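Local coordinates for FrnE protein (Deinococcus radiodurans, PDB 5CO3), which probably works as a cytoplasmic thiol-disulfide oxidoreductase and isomerase of the DsbA-like, thioredoxin-fold FrnE family, at residues A[17-22]-A[49-54]; A[56-62]-A[105-109]; A[63-67]-A[101-106]. All blocks are in the same frame, centred on the assembly; numbering follows the deposited sequence.

Contact 1: A[17-22]-A[49-54]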
# COMPACT_ATOMS: atom_id res chain seq x y z
N TRP A 17 -3.35 -0.12 -4.05
CA TRP A 17 -2.35 -1.11 -4.46
C TRP A 17 -0.96 -0.61 -4.09
O TRP A 17 -0.63 0.56 -4.29
CB TRP A 17 -2.45 -1.39 -5.96
CG TRP A 17 -3.47 -2.45 -6.29
CD1 TRP A 17 -3.24 -3.79 -6.46
CD2 TRP A 17 -4.88 -2.26 -6.47
NE1 TRP A 17 -4.41 -4.44 -6.74
CE2 TRP A 17 -5.43 -3.53 -6.76
CE3 TRP A 17 -5.72 -1.15 -6.42
CZ2 TRP A 17 -6.80 -3.71 -7.00
CZ3 TRP A 17 -7.08 -1.33 -6.67
CH2 TRP A 17 -7.60 -2.60 -6.95
N SER A 18 -0.15 -1.50 -3.54
CA SER A 18 1.11 -1.08 -2.96
C SER A 18 2.06 -2.27 -2.90
O SER A 18 1.60 -3.41 -2.81
CB SER A 18 0.87 -0.51 -1.57
OG SER A 18 2.08 -0.13 -0.96
N ASP A 19 3.36 -2.00 -2.99
CA ASP A 19 4.37 -3.01 -2.70
C ASP A 19 5.22 -2.56 -1.52
O ASP A 19 5.56 -1.39 -1.37
CB ASP A 19 5.28 -3.26 -3.92
CG ASP A 19 6.06 -4.59 -3.80
OD1 ASP A 19 5.85 -5.34 -2.82
OD2 ASP A 19 6.86 -4.87 -4.71
N ILE A 20 5.54 -3.54 -0.68
CA ILE A 20 6.39 -3.31 0.48
C ILE A 20 7.77 -2.82 0.04
O ILE A 20 8.40 -2.03 0.74
CB ILE A 20 6.52 -4.60 1.32
CG1 ILE A 20 5.17 -4.93 1.96
CG2 ILE A 20 7.59 -4.47 2.39
CD1 ILE A 20 4.73 -6.34 1.81
N ALA A 21 8.20 -3.25 -1.15
CA ALA A 21 9.52 -2.85 -1.64
C ALA A 21 9.57 -1.46 -2.27
O ALA A 21 10.63 -1.02 -2.71
CB ALA A 21 10.04 -3.90 -2.66
N CYS A 22 8.45 -0.73 -2.29
CA CYS A 22 8.43 0.58 -2.95
C CYS A 22 8.48 1.73 -1.95
O CYS A 22 7.58 1.88 -1.14
CB CYS A 22 7.18 0.72 -3.83
SG CYS A 22 7.09 2.31 -4.68
N TRP A 49 -6.14 -2.48 1.55
CA TRP A 49 -4.86 -2.61 0.87
C TRP A 49 -4.94 -3.80 -0.09
O TRP A 49 -5.61 -4.80 0.18
CB TRP A 49 -3.70 -2.77 1.87
CG TRP A 49 -3.46 -1.51 2.68
CD1 TRP A 49 -4.02 -1.19 3.88
CD2 TRP A 49 -2.63 -0.39 2.31
NE1 TRP A 49 -3.59 0.06 4.29
CE2 TRP A 49 -2.73 0.57 3.35
CE3 TRP A 49 -1.81 -0.11 1.21
CZ2 TRP A 49 -2.05 1.79 3.31
CZ3 TRP A 49 -1.12 1.10 1.18
CH2 TRP A 49 -1.25 2.04 2.22
N HIS A 50 -4.28 -3.65 -1.24
CA HIS A 50 -4.20 -4.70 -2.23
C HIS A 50 -2.74 -4.96 -2.57
O HIS A 50 -1.92 -4.04 -2.58
CB HIS A 50 -4.96 -4.34 -3.50
CG HIS A 50 -6.44 -4.17 -3.29
ND1 HIS A 50 -7.34 -5.20 -3.49
CD2 HIS A 50 -7.16 -3.10 -2.89
CE1 HIS A 50 -8.56 -4.77 -3.23
NE2 HIS A 50 -8.48 -3.50 -2.86
N SER A 51 -2.44 -6.22 -2.83
CA SER A 51 -1.08 -6.65 -3.11
C SER A 51 -0.62 -6.23 -4.50
O SER A 51 -1.36 -6.34 -5.48
CB SER A 51 -0.95 -8.17 -2.97
OG SER A 51 -1.47 -8.61 -1.73
N PHE A 52 0.62 -5.77 -4.57
CA PHE A 52 1.27 -5.47 -5.83
C PHE A 52 2.74 -5.82 -5.65
O PHE A 52 3.33 -5.51 -4.61
CB PHE A 52 1.10 -4.00 -6.20
CG PHE A 52 1.52 -3.67 -7.61
CD1 PHE A 52 2.86 -3.47 -7.91
CD2 PHE A 52 0.58 -3.53 -8.61
CE1 PHE A 52 3.24 -3.15 -9.20
CE2 PHE A 52 0.96 -3.22 -9.90
CZ PHE A 52 2.30 -3.03 -10.19
N GLU A 53 3.30 -6.51 -6.64
CA GLU A 53 4.72 -6.84 -6.63
C GLU A 53 5.40 -6.16 -7.80
O GLU A 53 5.06 -6.42 -8.95
CB GLU A 53 4.93 -8.36 -6.71
CG GLU A 53 4.88 -9.05 -5.36
CD GLU A 53 5.00 -10.56 -5.47
OE1 GLU A 53 6.12 -11.10 -5.40
OE2 GLU A 53 3.95 -11.22 -5.63
N LEU A 54 6.37 -5.29 -7.49
CA LEU A 54 7.18 -4.68 -8.54
C LEU A 54 7.83 -5.74 -9.40
O LEU A 54 7.92 -5.59 -10.61
CB LEU A 54 8.26 -3.79 -7.93
CG LEU A 54 7.78 -2.62 -7.09
CD1 LEU A 54 8.98 -1.88 -6.54
CD2 LEU A 54 6.88 -1.72 -7.92

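Contact 2: A[56-62]-A[105-109]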
# COMPACT_ATOMS: atom_id res chain seq x y z
N PRO A 56 7.47 -9.84 -9.37
CA PRO A 56 6.95 -11.12 -8.88
C PRO A 56 7.96 -12.25 -9.07
O PRO A 56 7.95 -13.22 -8.33
CB PRO A 56 5.70 -11.35 -9.74
CG PRO A 56 5.37 -10.02 -10.34
CD PRO A 56 6.68 -9.31 -10.49
N SER A 57 8.84 -12.12 -10.06
CA SER A 57 9.82 -13.16 -10.34
C SER A 57 11.15 -12.92 -9.63
O SER A 57 12.14 -13.57 -9.93
CB SER A 57 10.06 -13.26 -11.85
OG SER A 57 10.67 -12.08 -12.33
N ALA A 58 11.17 -11.97 -8.70
CA ALA A 58 12.40 -11.65 -7.98
C ALA A 58 12.90 -12.84 -7.16
O ALA A 58 12.11 -13.61 -6.61
CB ALA A 58 12.20 -10.44 -7.08
N ARG A 59 14.22 -12.98 -7.10
CA ARG A 59 14.91 -13.90 -6.19
C ARG A 59 14.35 -13.80 -4.78
O ARG A 59 13.95 -12.71 -4.36
CB ARG A 59 16.39 -13.56 -6.15
CG ARG A 59 17.32 -14.63 -6.56
CD ARG A 59 18.70 -14.01 -6.68
NE ARG A 59 19.56 -14.39 -5.57
CZ ARG A 59 20.40 -15.42 -5.61
NH1 ARG A 59 20.46 -16.15 -6.71
NH2 ARG A 59 21.16 -15.71 -4.57
N PRO A 60 14.32 -14.92 -4.04
CA PRO A 60 13.96 -14.84 -2.61
C PRO A 60 14.72 -13.71 -1.89
O PRO A 60 14.11 -12.88 -1.20
CB PRO A 60 14.37 -16.22 -2.08
CG PRO A 60 14.15 -17.10 -3.24
CD PRO A 60 14.60 -16.31 -4.44
N LEU A 61 16.03 -13.67 -2.09
CA LEU A 61 16.85 -12.59 -1.57
C LEU A 61 18.00 -12.30 -2.53
O LEU A 61 18.86 -13.14 -2.75
CB LEU A 61 17.39 -12.92 -0.19
CG LEU A 61 18.27 -11.85 0.45
CD1 LEU A 61 17.45 -10.60 0.73
CD2 LEU A 61 18.92 -12.36 1.72
N ASN A 62 18.00 -11.09 -3.08
CA ASN A 62 19.07 -10.60 -3.95
C ASN A 62 20.10 -9.89 -3.06
O ASN A 62 19.76 -8.89 -2.43
CB ASN A 62 18.48 -9.66 -5.01
CG ASN A 62 19.50 -9.15 -6.00
OD1 ASN A 62 20.69 -9.35 -5.84
ND2 ASN A 62 19.02 -8.47 -7.03
N LYS A 105 17.24 -4.94 2.37
CA LYS A 105 17.42 -6.31 1.87
C LYS A 105 16.47 -6.52 0.70
O LYS A 105 15.25 -6.44 0.86
CB LYS A 105 17.15 -7.32 2.98
CG LYS A 105 17.97 -7.07 4.23
CD LYS A 105 19.46 -7.23 3.97
CE LYS A 105 20.24 -7.17 5.30
NZ LYS A 105 20.00 -5.86 6.03
N LEU A 106 17.03 -6.75 -0.48
CA LEU A 106 16.21 -6.82 -1.69
C LEU A 106 15.52 -8.17 -1.78
O LEU A 106 15.96 -9.07 -2.52
CB LEU A 106 17.06 -6.55 -2.94
CG LEU A 106 17.64 -5.14 -3.05
CD1 LEU A 106 18.57 -5.05 -4.26
CD2 LEU A 106 16.53 -4.11 -3.16
N ALA A 107 14.43 -8.30 -1.03
CA ALA A 107 13.71 -9.55 -0.87
C ALA A 107 12.49 -9.62 -1.77
O ALA A 107 11.84 -8.60 -2.05
CB ALA A 107 13.29 -9.72 0.60
N ASN A 108 12.17 -10.83 -2.23
CA ASN A 108 10.88 -11.09 -2.87
C ASN A 108 9.79 -10.85 -1.83
O ASN A 108 9.90 -11.35 -0.72
CB ASN A 108 10.83 -12.54 -3.41
CG ASN A 108 9.54 -12.84 -4.16
OD1 ASN A 108 8.46 -12.90 -3.56
ND2 ASN A 108 9.64 -13.04 -5.47
N THR A 109 8.74 -10.09 -2.18
CA THR A 109 7.73 -9.66 -1.19
C THR A 109 6.43 -10.48 -1.17
O THR A 109 5.48 -10.11 -0.49
CB THR A 109 7.35 -8.17 -1.38
OG1 THR A 109 6.87 -7.95 -2.71
CG2 THR A 109 8.57 -7.28 -1.13
O HOH W 1 14.80 -10.14 -4.77
O HOH W 2 19.95 -6.40 -0.60

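Contact 3: A[63-67]-A[101-106]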
# COMPACT_ATOMS: atom_id res chain seq x y z
N PRO A 63 21.34 -10.39 -3.01
CA PRO A 63 22.34 -9.90 -2.05
C PRO A 63 22.89 -8.49 -2.31
O PRO A 63 23.61 -7.97 -1.46
CB PRO A 63 23.48 -10.92 -2.19
CG PRO A 63 23.37 -11.41 -3.60
CD PRO A 63 21.88 -11.45 -3.88
N ILE A 64 22.57 -7.89 -3.45
CA ILE A 64 23.25 -6.65 -3.82
C ILE A 64 22.66 -5.43 -3.12
O ILE A 64 21.54 -5.47 -2.60
CB ILE A 64 23.22 -6.44 -5.35
CG1 ILE A 64 21.80 -6.16 -5.85
CG2 ILE A 64 23.81 -7.66 -6.07
CD1 ILE A 64 21.71 -6.12 -7.38
N ALA A 65 23.44 -4.35 -3.08
CA ALA A 65 22.98 -3.11 -2.46
C ALA A 65 21.81 -2.55 -3.24
O ALA A 65 21.77 -2.66 -4.47
CB ALA A 65 24.12 -2.11 -2.41
N MET A 66 20.85 -1.95 -2.53
CA MET A 66 19.71 -1.30 -3.18
C MET A 66 20.14 -0.34 -4.29
O MET A 66 19.55 -0.35 -5.38
CB MET A 66 18.87 -0.55 -2.15
CG MET A 66 17.67 0.10 -2.78
SD MET A 66 16.65 0.83 -1.55
CE MET A 66 15.28 1.41 -2.58
N ARG A 67 21.17 0.46 -4.02
CA ARG A 67 21.66 1.39 -5.04
C ARG A 67 22.02 0.68 -6.34
O ARG A 67 21.69 1.15 -7.43
CB ARG A 67 22.89 2.16 -4.57
CG ARG A 67 23.42 3.13 -5.64
CD ARG A 67 24.91 3.33 -5.53
NE ARG A 67 25.55 2.09 -5.12
CZ ARG A 67 26.69 2.03 -4.44
NH1 ARG A 67 27.33 3.14 -4.13
NH2 ARG A 67 27.19 0.85 -4.09
N PHE A 101 18.43 3.09 3.33
CA PHE A 101 18.50 2.31 2.11
C PHE A 101 19.77 1.45 2.07
O PHE A 101 19.77 0.39 1.46
CB PHE A 101 18.44 3.22 0.90
CG PHE A 101 17.07 3.79 0.61
CD1 PHE A 101 15.93 3.04 0.83
CD2 PHE A 101 16.95 5.08 0.11
CE1 PHE A 101 14.67 3.56 0.54
CE2 PHE A 101 15.69 5.61 -0.17
CZ PHE A 101 14.56 4.85 0.03
N ASP A 102 20.83 1.92 2.73
CA ASP A 102 22.09 1.17 2.79
C ASP A 102 21.92 -0.18 3.49
O ASP A 102 22.77 -1.07 3.35
CB ASP A 102 23.15 1.98 3.52
CG ASP A 102 22.66 2.47 4.87
OD1 ASP A 102 21.67 3.24 4.89
OD2 ASP A 102 23.22 2.09 5.90
N ARG A 103 20.83 -0.34 4.24
CA ARG A 103 20.55 -1.59 4.97
C ARG A 103 19.46 -2.44 4.31
O ARG A 103 19.16 -3.55 4.78
CB ARG A 103 20.14 -1.29 6.42
CG ARG A 103 21.09 -0.35 7.14
CD ARG A 103 21.10 -0.60 8.64
NE ARG A 103 19.79 -0.43 9.28
CZ ARG A 103 19.46 0.59 10.07
NH1 ARG A 103 20.34 1.56 10.34
NH2 ARG A 103 18.25 0.64 10.61
N VAL A 104 18.87 -1.93 3.24
CA VAL A 104 17.73 -2.58 2.60
C VAL A 104 18.11 -3.97 2.08
O VAL A 104 19.15 -4.15 1.44
CB VAL A 104 17.17 -1.73 1.44
CG1 VAL A 104 16.40 -2.59 0.44
CG2 VAL A 104 16.24 -0.65 2.03
N LYS A 105 17.24 -4.94 2.37
CA LYS A 105 17.42 -6.31 1.87
C LYS A 105 16.47 -6.52 0.70
O LYS A 105 15.25 -6.44 0.86
CB LYS A 105 17.15 -7.32 2.98
CG LYS A 105 17.97 -7.07 4.23
CD LYS A 105 19.46 -7.23 3.97
CE LYS A 105 20.24 -7.17 5.30
NZ LYS A 105 20.00 -5.86 6.03
N LEU A 106 17.03 -6.75 -0.48
CA LEU A 106 16.21 -6.82 -1.69
C LEU A 106 15.52 -8.17 -1.78
O LEU A 106 15.96 -9.07 -2.52
CB LEU A 106 17.06 -6.55 -2.94
CG LEU A 106 17.64 -5.14 -3.05
CD1 LEU A 106 18.57 -5.05 -4.26
CD2 LEU A 106 16.53 -4.11 -3.16
O HOH W 2 19.95 -6.40 -0.60
O HOH W 3 20.87 -1.94 0.35

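Contact 1: A[17-22]-A[49-54]
Trp17 and His50 stack on neighbouring parallel strands, 12-18 and 45-51, of the thioredoxin fold's beta-alpha-beta unit, where helix 23-38 makes the crossover and the first strand runs out into the Cys22-Cys25 CxxC pattern. Both thiols of that pattern are unoxidised here, although the pair has been seen as a disulfide in this protein. The rings lie almost flat on one another, the Trp17 six-membered ring and the His50 imidazole having centroids 4.2 Å apart and planes at 17°. His50 CB sits directly over the five-membered ring, 3.3 Å from its centroid, a CH-pi contact, while Trp17 CD1 meets Ser51 O near the ring plane. With CG anti to the carbonyl carbon (chi1 -64°), His50 swings its imidazole over the indole's benzo half. Both flat groups are fixed from outside: Trp17 NE1 bonds to Asp179 O, and His50 bonds through ND1 to Asp179 and through NE2 to Asp15. Losing the indole to an alanine here is likely to uncover one face of the His50 imidazole and leave Asp179 O without its indole donor. Between the strands, Ser18 N bonds to His50 O at 3.2 Å, followed by a weak, bent bond from Phe52 N to Ser18 O. Beyond the strand ends the chain folds into a type I turn from Asp19 to Cys22, and the Asp19 carboxylate bridges to the other segment. Its OD1 is taken by His113 and Thr109. Leu54 CD1 packs against Cys22 CB, and Leu54 N donates to Asp19 OD2 at 2.9 Å along a nearly straight 172° line, arriving from above the carboxylate plane.

Contact 2: A[56-62]-A[105-109]
Asn108 reaches across to the 56-62 loop with its side-chain amide, ND2 donating to Ala58 O at 2.8 Å and, weakly, to Pro56 O at 3.3 Å. One nitrogen thus spans two carbonyls of the loop. Asn108 CG stands anti to the backbone N (chi1 -177°), which carries the amide out to both of them; the backbone itself sets Asn108 CB 3.3 Å from Arg59 O. The main chain continues the grip: Asn108 N donates to Pro60 O at 3.0 Å, and Asn62 N bonds to Leu106 O at 2.9 Å with an angle of 170°. Between these two bonds Leu61 and Ala107 form an antiparallel non-hydrogen-bonded pair, their side chains on the same face, with Leu61 CD1 lying alongside Lys105 CB at 4.0 Å. Leu106 is the centre of an inverse gamma turn. One water donates to both Arg59 O and Leu106 O; a second accepts from Leu106 N and lies within bonding distance of Asn62 O, one of several acceptors competing for its protons. Farther out, Arg59 NE folds back onto Leu61 O, and Asn108 OD1 accepts from Phe110 N, so that both ends of the amide are engaged. The result is a short, weakly bonded two-stranded antiparallel ribbon at the surface, separate from the central sheet; strand 61-62 leads on toward helix 66-74, and strand 106-107 runs into helix 110-121 with Thr109 at its N-cap position.

Contact 3: A[63-67]-A[101-106]
Met66 points its thioether at the Phe101 ring in a Met-aromatic contact. SD stands obliquely above the ring, 4.0 Å from the centroid and 41° off the normal, and Met66 SD comes within 3.3 Å of Phe101 CD1. Its methyl goes farther over the face: CE lies 4.2 Å from the centroid at 26° off the normal, a CH-pi contact. Met66 CG is anti to the backbone N (chi1 -179°), and the extended chain beyond it carries SD and CE to the ring. Val104 comes in beside it, with CG2 3.9 Å from Met66 SD and in the plane of the Phe101 ring at its edge; the sulfur thus touches both Phe101 CD1 and Val104 CG2, while CE covers the face. At the other end of the contact Leu106 and Ile64 pass at a slant. Leu106 CD1 rests on Ile64 O at 3.4 Å and touches Ile64 CG1. No direct hydrogen bond joins the two segments; water does so instead. One molecule accepts from Met66 N at 2.9 Å and donates to Phe101 O and Val104 O, thereby serving an amide in the first turn of the helix. The water held by Leu106 N also lies 2.7 Å from Ile64 O, with more acceptors around it than protons. The 3-10 turn is steadied by Val104 N bonding to Phe101 O. The contact thus packs the start of helix 66-74 against the loop that follows helix 78-93: Leu85 of that helix touches both Met66 and Phe101, Pro23 of helix 23-38 also meets both, and Tyr136 and Met137 of helix 125-137 lie against Val104 and Phe101 respectively.

From the N terminus, contact 1 comes first: it closes the beta-alpha-beta crossover through helix 23-38 within the central sheet and is complete before the others open. The chain then runs directly into 56-62, and contact 2 closes a largely helical excursion by pairing this loop with 105-109. Contact 3 lies largely within it, joining 63-67 to 101-106 around helices 66-74 and 78-93; their second segments overlap, so the two share Lys105, Leu106 and one water. Contact 1 touches contact 2 where Asp19 meets Thr109, linking the CxxC-side loop to the start of helix 110-121 and thus the thioredoxin core to the helical part.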